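Long-range contacts in ESXA (Geobacillus thermodenitrificans, PDB 3ZBH), which is of unknown function but, as a WXG100 (ESAT-6 family) protein, is probably exported by a type VII secretion system as a helical-hairpin dimer: residues E13-A18 / S82-E87; V23-V28 / K67-L72. All blocks are in the same frame, centred on the assembly; numbering follows the deposited sequence.

Contact 1. Residues E13-A18 / S82-E87; sequences ELRGVA and SATILE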
ATOM      1  N   GLU B  13       1.815  24.702  -3.372  1.00 22.16           N
ATOM      2  CA  GLU B  13       2.532  23.498  -3.792  1.00 22.60           C
ATOM      3  C   GLU B  13       2.766  22.574  -2.617  1.00 20.76           C
ATOM      4  O   GLU B  13       2.539  21.377  -2.712  1.00 20.75           O
ATOM      5  CB  GLU B  13       3.876  23.844  -4.447  1.00 23.27           C
ATOM      6  CG  GLU B  13       3.714  24.384  -5.858  1.00 26.84           C
ATOM      7  CD  GLU B  13       4.899  25.216  -6.353  1.00 28.96           C
ATOM      8  OE1 GLU B  13       5.916  25.327  -5.650  1.00 26.15           O
ATOM      9  OE2 GLU B  13       4.790  25.769  -7.460  1.00 27.07           O
ATOM     10  N   LEU B  14       3.265  23.131  -1.514  1.00 21.27           N
ATOM     11  CA  LEU B  14       3.545  22.338  -0.316  1.00 22.08           C
ATOM     12  C   LEU B  14       2.293  21.705   0.286  1.00 21.90           C
ATOM     13  O   LEU B  14       2.329  20.557   0.720  1.00 21.88           O
ATOM     14  CB  LEU B  14       4.240  23.198   0.743  1.00 19.97           C
ATOM     15  CG  LEU B  14       5.787  23.174   0.643  1.00 21.20           C
ATOM     16  CD1 LEU B  14       6.283  23.653  -0.700  1.00 21.34           C
ATOM     17  CD2 LEU B  14       6.416  24.039   1.733  1.00 20.96           C
ATOM     18  N   ARG B  15       1.207  22.474   0.353  1.00 23.10           N
ATOM     19  CA  ARG B  15      -0.059  21.927   0.864  1.00 22.51           C
ATOM     20  C   ARG B  15      -0.606  20.825  -0.028  1.00 21.75           C
ATOM     21  O   ARG B  15      -1.175  19.850   0.460  1.00 21.30           O
ATOM     22  CB  ARG B  15      -1.097  23.024   1.027  1.00 23.93           C
ATOM     23  CG  ARG B  15      -0.732  23.964   2.147  1.00 26.29           C
ATOM     24  CD  ARG B  15      -1.621  25.188   2.228  1.00 26.29           C
ATOM     25  NE  ARG B  15      -1.209  25.934   3.422  1.00 29.43           N
ATOM     26  CZ  ARG B  15      -1.061  27.253   3.472  1.00 27.64           C
ATOM     27  NH1 ARG B  15      -1.300  27.991   2.392  1.00 28.22           N
ATOM     28  NH2 ARG B  15      -0.682  27.814   4.606  1.00 29.06           N
ATOM     29  N   GLY B  16      -0.495  21.028  -1.334  1.00 22.56           N
ATOM     30  CA  GLY B  16      -0.823  19.976  -2.315  1.00 22.41           C
ATOM     31  C   GLY B  16      -0.106  18.659  -2.035  1.00 23.06           C
ATOM     32  O   GLY B  16      -0.710  17.572  -2.057  1.00 21.07           O
ATOM     33  N   VAL B  17       1.196  18.745  -1.807  1.00 21.52           N
ATOM     34  CA  VAL B  17       1.982  17.564  -1.518  1.00 21.51           C
ATOM     35  C   VAL B  17       1.653  17.006  -0.121  1.00 20.19           C
ATOM     36  O   VAL B  17       1.596  15.790   0.053  1.00 19.30           O
ATOM     37  CB  VAL B  17       3.497  17.821  -1.689  1.00 21.73           C
ATOM     38  CG1 VAL B  17       4.248  16.544  -1.364  1.00 20.30           C
ATOM     39  CG2 VAL B  17       3.780  18.232  -3.150  1.00 21.99           C
ATOM     40  N   ALA B  18       1.397  17.890   0.838  1.00 18.88           N
ATOM     41  CA  ALA B  18       0.977  17.437   2.175  1.00 20.35           C
ATOM     42  C   ALA B  18      -0.305  16.600   2.070  1.00 21.09           C
ATOM     43  O   ALA B  18      -0.429  15.559   2.701  1.00 20.13           O
ATOM     44  CB  ALA B  18       0.732  18.621   3.076  1.00 18.95           C
ATOM     45  N   SER B  82       5.444  23.573   7.152  1.00 19.23           N
ATOM     46  CA  SER B  82       6.384  24.316   6.290  1.00 20.87           C
ATOM     47  C   SER B  82       5.629  25.248   5.359  1.00 19.89           C
ATOM     48  O   SER B  82       6.100  26.299   5.042  1.00 17.71           O
ATOM     49  CB  SER B  82       7.247  23.372   5.419  1.00 20.66           C
ATOM     50  OG  SER B  82       8.261  22.777   6.164  1.00 23.06           O
ATOM     51  N   ALA B  83       4.454  24.839   4.897  1.00 19.32           N
ATOM     52  CA  ALA B  83       3.686  25.679   4.007  1.00 18.66           C
ATOM     53  C   ALA B  83       3.235  26.973   4.734  1.00 19.72           C
ATOM     54  O   ALA B  83       3.298  28.054   4.160  1.00 19.56           O
ATOM     55  CB  ALA B  83       2.504  24.902   3.416  1.00 20.64           C
ATOM     56  N   THR B  84       2.852  26.859   6.006  1.00 20.76           N
ATOM     57  CA  THR B  84       2.490  28.034   6.792  1.00 21.98           C
ATOM     58  C   THR B  84       3.684  28.946   6.992  1.00 22.02           C
ATOM     59  O   THR B  84       3.551  30.170   6.876  1.00 20.36           O
ATOM     60  CB  THR B  84       1.878  27.650   8.141  1.00 24.83           C
ATOM     61  OG1 THR B  84       0.759  26.819   7.873  1.00 25.77           O
ATOM     62  CG2 THR B  84       1.413  28.915   8.960  1.00 25.37           C
ATOM     63  N   ILE B  85       4.843  28.342   7.251  1.00 21.54           N
ATOM     64  CA  ILE B  85       6.099  29.118   7.415  1.00 21.87           C
ATOM     65  C   ILE B  85       6.445  29.856   6.147  1.00 22.05           C
ATOM     66  O   ILE B  85       6.814  31.038   6.187  1.00 22.08           O
ATOM     67  CB  ILE B  85       7.245  28.214   7.880  1.00 21.40           C
ATOM     68  CG1 ILE B  85       7.051  27.945   9.390  1.00 23.42           C
ATOM     69  CG2 ILE B  85       8.622  28.839   7.552  1.00 21.38           C
ATOM     70  CD1 ILE B  85       7.888  26.798   9.964  1.00 24.00           C
ATOM     71  N   LEU B  86       6.300  29.170   5.023  1.00 21.35           N
ATOM     72  CA  LEU B  86       6.563  29.806   3.731  1.00 21.75           C
ATOM     73  C   LEU B  86       5.605  30.961   3.378  1.00 23.31           C
ATOM     74  O   LEU B  86       6.045  32.016   2.914  1.00 20.99           O
ATOM     75  CB  LEU B  86       6.603  28.754   2.614  1.00 21.74           C
ATOM     76  CG  LEU B  86       7.001  29.207   1.196  1.00 23.06           C
ATOM     77  CD1 LEU B  86       8.401  29.818   1.178  1.00 24.24           C
ATOM     78  CD2 LEU B  86       6.966  27.974   0.300  1.00 22.73           C
ATOM     79  N   GLU B  87       4.311  30.755   3.590  1.00 23.52           N
ATOM     80  CA  GLU B  87       3.314  31.824   3.394  1.00 24.91           C
ATOM     81  C   GLU B  87       3.630  33.066   4.244  1.00 25.12           C
ATOM     82  O   GLU B  87       3.587  34.232   3.764  1.00 23.38           O
ATOM     83  CB  GLU B  87       1.929  31.234   3.718  1.00 28.52           C
ATOM     84  CG  GLU B  87       0.724  32.151   3.585  1.00 31.34           C
ATOM     85  CD  GLU B  87      -0.539  31.329   3.751  1.00 35.03           C
ATOM     86  OE1 GLU B  87      -0.801  30.825   4.859  1.00 38.17           O
ATOM     87  OE2 GLU B  87      -1.217  31.097   2.751  1.00 40.10           O
TER

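Contact 2. Residues V23-V28 / K67-L72; sequences VESSNV and KMAVLL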
ATOM      1  N   VAL B  23      -3.464  11.553   2.159  1.00 21.21           N
ATOM      2  CA  VAL B  23      -4.240  10.610   1.366  1.00 23.53           C
ATOM      3  C   VAL B  23      -3.571   9.227   1.317  1.00 24.15           C
ATOM      4  O   VAL B  23      -4.226   8.182   1.526  1.00 24.60           O
ATOM      5  CB  VAL B  23      -4.483  11.155  -0.080  1.00 24.34           C
ATOM      6  CG1 VAL B  23      -4.978  10.047  -1.006  1.00 27.60           C
ATOM      7  CG2 VAL B  23      -5.435  12.345  -0.048  1.00 26.21           C
ATOM      8  N   GLU B  24      -2.279   9.184   1.025  1.00 20.97           N
ATOM      9  CA  GLU B  24      -1.627   7.883   0.904  1.00 22.17           C
ATOM     10  C   GLU B  24      -1.542   7.171   2.257  1.00 20.84           C
ATOM     11  O   GLU B  24      -1.628   5.948   2.308  1.00 21.88           O
ATOM     12  CB  GLU B  24      -0.264   7.965   0.178  1.00 24.36           C
ATOM     13  CG  GLU B  24      -0.310   8.473  -1.274  1.00 25.15           C
ATOM     14  CD  GLU B  24      -1.312   7.748  -2.198  1.00 30.86           C
ATOM     15  OE1 GLU B  24      -1.834   6.653  -1.876  1.00 31.93           O
ATOM     16  OE2 GLU B  24      -1.603   8.289  -3.282  1.00 34.10           O
ATOM     17  N   SER B  25      -1.441   7.920   3.361  1.00 20.43           N
ATOM     18  CA  SER B  25      -1.499   7.281   4.660  1.00 20.79           C
ATOM     19  C   SER B  25      -2.857   6.541   4.822  1.00 21.31           C
ATOM     20  O   SER B  25      -2.872   5.388   5.256  1.00 22.22           O
ATOM     21  CB  SER B  25      -1.328   8.276   5.804  1.00 19.98           C
ATOM     22  OG  SER B  25      -1.507   7.586   7.036  1.00 21.36           O
ATOM     23  N   SER B  26      -3.958   7.207   4.473  1.00 22.39           N
ATOM     24  CA  SER B  26      -5.305   6.582   4.529  1.00 24.52           C
ATOM     25  C   SER B  26      -5.420   5.352   3.667  1.00 23.67           C
ATOM     26  O   SER B  26      -5.974   4.335   4.102  1.00 23.34           O
ATOM     27  CB  SER B  26      -6.399   7.570   4.092  1.00 25.14           C
ATOM     28  OG  SER B  26      -6.305   8.741   4.875  1.00 29.81           O
ATOM     29  N   ASN B  27      -4.928   5.443   2.425  1.00 23.97           N
ATOM     30  CA  ASN B  27      -4.867   4.281   1.564  1.00 23.37           C
ATOM     31  C   ASN B  27      -4.124   3.083   2.151  1.00 23.31           C
ATOM     32  O   ASN B  27      -4.550   1.948   1.926  1.00 21.67           O
ATOM     33  CB  ASN B  27      -4.287   4.629   0.186  1.00 25.87           C
ATOM     34  CG  ASN B  27      -5.150   5.620  -0.579  1.00 28.41           C
ATOM     35  OD1 ASN B  27      -6.349   5.696  -0.371  1.00 33.31           O
ATOM     36  ND2 ASN B  27      -4.531   6.394  -1.448  1.00 30.75           N
ATOM     37  N   VAL B  28      -3.026   3.322   2.886  1.00 20.27           N
ATOM     38  CA  VAL B  28      -2.286   2.247   3.568  1.00 20.00           C
ATOM     39  C   VAL B  28      -3.128   1.554   4.652  1.00 21.12           C
ATOM     40  O   VAL B  28      -3.207   0.318   4.663  1.00 19.75           O
ATOM     41  CB  VAL B  28      -0.905   2.716   4.160  1.00 19.85           C
ATOM     42  CG1 VAL B  28      -0.267   1.652   5.074  1.00 20.03           C
ATOM     43  CG2 VAL B  28       0.039   3.050   3.030  1.00 21.15           C
ATOM     44  N   LYS B  67       4.085   1.277   9.989  1.00 20.29           N
ATOM     45  CA  LYS B  67       5.160   2.269  10.057  1.00 20.92           C
ATOM     46  C   LYS B  67       5.098   3.241   8.887  1.00 17.81           C
ATOM     47  O   LYS B  67       5.400   4.414   9.027  1.00 20.10           O
ATOM     48  CB  LYS B  67       6.529   1.577  10.091  1.00 23.44           C
ATOM     49  CG  LYS B  67       6.912   0.983  11.437  1.00 27.01           C
ATOM     50  CD  LYS B  67       8.041  -0.013  11.249  1.00 31.24           C
ATOM     51  CE  LYS B  67       8.308  -0.891  12.461  1.00 37.47           C
ATOM     52  NZ  LYS B  67       9.039  -0.115  13.498  1.00 41.52           N
ATOM     53  N   MET B  68       4.740   2.747   7.711  1.00 19.96           N
ATOM     54  CA  MET B  68       4.612   3.628   6.554  1.00 18.95           C
ATOM     55  C   MET B  68       3.481   4.627   6.797  1.00 18.20           C
ATOM     56  O   MET B  68       3.596   5.797   6.480  1.00 17.58           O
ATOM     57  CB  MET B  68       4.354   2.824   5.286  1.00 19.29           C
ATOM     58  CG  MET B  68       4.273   3.685   4.038  1.00 22.15           C
ATOM     59  SD  MET B  68       5.898   4.314   3.532  1.00 26.13           S
ATOM     60  CE  MET B  68       6.505   2.882   2.637  1.00 24.86           C
ATOM     61  N   ALA B  69       2.357   4.135   7.313  1.00 18.14           N
ATOM     62  CA  ALA B  69       1.239   5.029   7.573  1.00 18.52           C
ATOM     63  C   ALA B  69       1.635   6.135   8.576  1.00 17.04           C
ATOM     64  O   ALA B  69       1.297   7.307   8.374  1.00 19.18           O
ATOM     65  CB  ALA B  69       0.015   4.226   8.034  1.00 17.70           C
ATOM     66  N   VAL B  70       2.382   5.797   9.619  1.00 16.63           N
ATOM     67  CA  VAL B  70       2.846   6.825  10.558  1.00 16.46           C
ATOM     68  C   VAL B  70       3.754   7.818   9.825  1.00 16.92           C
ATOM     69  O   VAL B  70       3.583   9.043   9.920  1.00 17.77           O
ATOM     70  CB  VAL B  70       3.616   6.197  11.743  1.00 18.81           C
ATOM     71  CG1 VAL B  70       4.353   7.255  12.547  1.00 18.32           C
ATOM     72  CG2 VAL B  70       2.665   5.406  12.654  1.00 20.38           C
ATOM     73  N   LEU B  71       4.728   7.285   9.091  1.00 17.38           N
ATOM     74  CA  LEU B  71       5.681   8.160   8.351  1.00 17.33           C
ATOM     75  C   LEU B  71       4.988   9.147   7.434  1.00 16.53           C
ATOM     76  O   LEU B  71       5.291  10.336   7.463  1.00 16.32           O
ATOM     77  CB  LEU B  71       6.613   7.287   7.501  1.00 17.10           C
ATOM     78  CG  LEU B  71       7.512   8.010   6.486  1.00 19.27           C
ATOM     79  CD1 LEU B  71       8.479   8.858   7.273  1.00 19.08           C
ATOM     80  CD2 LEU B  71       8.244   6.940   5.674  1.00 19.19           C
ATOM     81  N   LEU B  72       4.058   8.654   6.605  1.00 16.94           N
ATOM     82  CA  LEU B  72       3.391   9.497   5.634  1.00 17.10           C
ATOM     83  C   LEU B  72       2.584  10.588   6.331  1.00 18.78           C
ATOM     84  O   LEU B  72       2.559  11.703   5.883  1.00 16.75           O
ATOM     85  CB  LEU B  72       2.466   8.678   4.719  1.00 17.53           C
ATOM     86  CG  LEU B  72       3.159   7.567   3.880  1.00 18.94           C
ATOM     87  CD1 LEU B  72       2.112   6.669   3.237  1.00 19.82           C
ATOM     88  CD2 LEU B  72       4.189   8.066   2.859  1.00 22.46           C
TER

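Contact 1. Residues E13-A18 / S82-E87
Near the open end of the WXG100 helical hairpin, Leu14 and Arg15 straddle Ala83, the two short helical segments running antiparallel at 172° with axes 9.2 Å apart. The Ala83 methyl is the pivot: its CB lies 3.6 Å from Leu14 CB and equally close to Arg15 CG. Leu14 CD2 passes on to Ser82 CB, at 3.8 Å, and reaches the CD2 methyl of Leu86 more loosely. Arg15, extended from CG to NE, carries its guanidinium past Ala83 CB, which lies over one face, and grips Glu87 end-on: NH1 to OE2 of Glu87 is 3.1 Å and NH2 to OE1 of Glu87 is 3.0 Å. Both N-H...O bonds are nearly straight. The carboxylate oxygens lie close to the guanidinium plane, yet the nitrogens meet them from above the carboxylate plane, the two groups being turned 50° apart. An alanine in place of Arg15 would probably leave the Glu87 carboxylate without its two-pronged partner and take the CG contact from the Ala83 methyl. Thr84 OG1 bonds back to His80 O within its own helix. Ser82 OG turns to Trp46 NE1 of the second subunit, whose Ile45 packs on Leu14, while Pro11 of helix 11-45 touches Leu86 and Glu87.

Contact 2. Residues V23-V28 / K67-L72
Val28 and Leu72 cross at about a right angle, with Val28 CG2 lying 4.2 Å from Leu72 CD1. The other branch of Val28, CG1, anti to the backbone N (chi1 170°), meets the methyl of Ala69, so the isopropyl group is shared between two residues one helical turn apart. Leu72 directs CD1 at the opposing backbone, 3.8 Å from Ser25 N and as near to the carbonyl carbon of Glu24, and its CB faces Ser25 CB. Small residues permit this closeness: the CA atoms of Ser25 and Ala69 are 4.6 Å apart, and the segment axes approach to 8.4 Å. Here the two long antiparallel helices of the WXG100 hairpin pack near the middle of the chain, crossing at -163°. Ser25 OG lies 3.1 Å from Ala69 O, a possible hydrogen bond. The Glu24 side chain bends at chi2 (-52°) and leads away from 67-72; its OE1 accepts a bond from Asn27 ND2 at 2.7 Å, the donor standing above the carboxylate plane, and OE2 forms a salt bridge with Arg34 NE of the second subunit. Leu31 of that subunit packs on both Val28 and Glu24, while its Phe65 touches Met68.

From the N terminus the chain enters helix 11-45, which supplies 13-18 to contact 1 and, little more than a turn further on, 23-28 to contact 2. It then turns between residues 45 and 48 and returns along helix 48-95, giving 67-72 to contact 2 before 82-87 to contact 1. Contact 2 therefore closes the inner loop, with 38 residues between its segments, and is nested inside the 63-residue loop closed by contact 1; the two do not cross. Their centres lie about 19 Å apart and their nearest atoms about 5 Å, without touching. Both tie the same two helices together, contact 2 near the chain centre and contact 1 about 17 Å from it, and both border the second subunit.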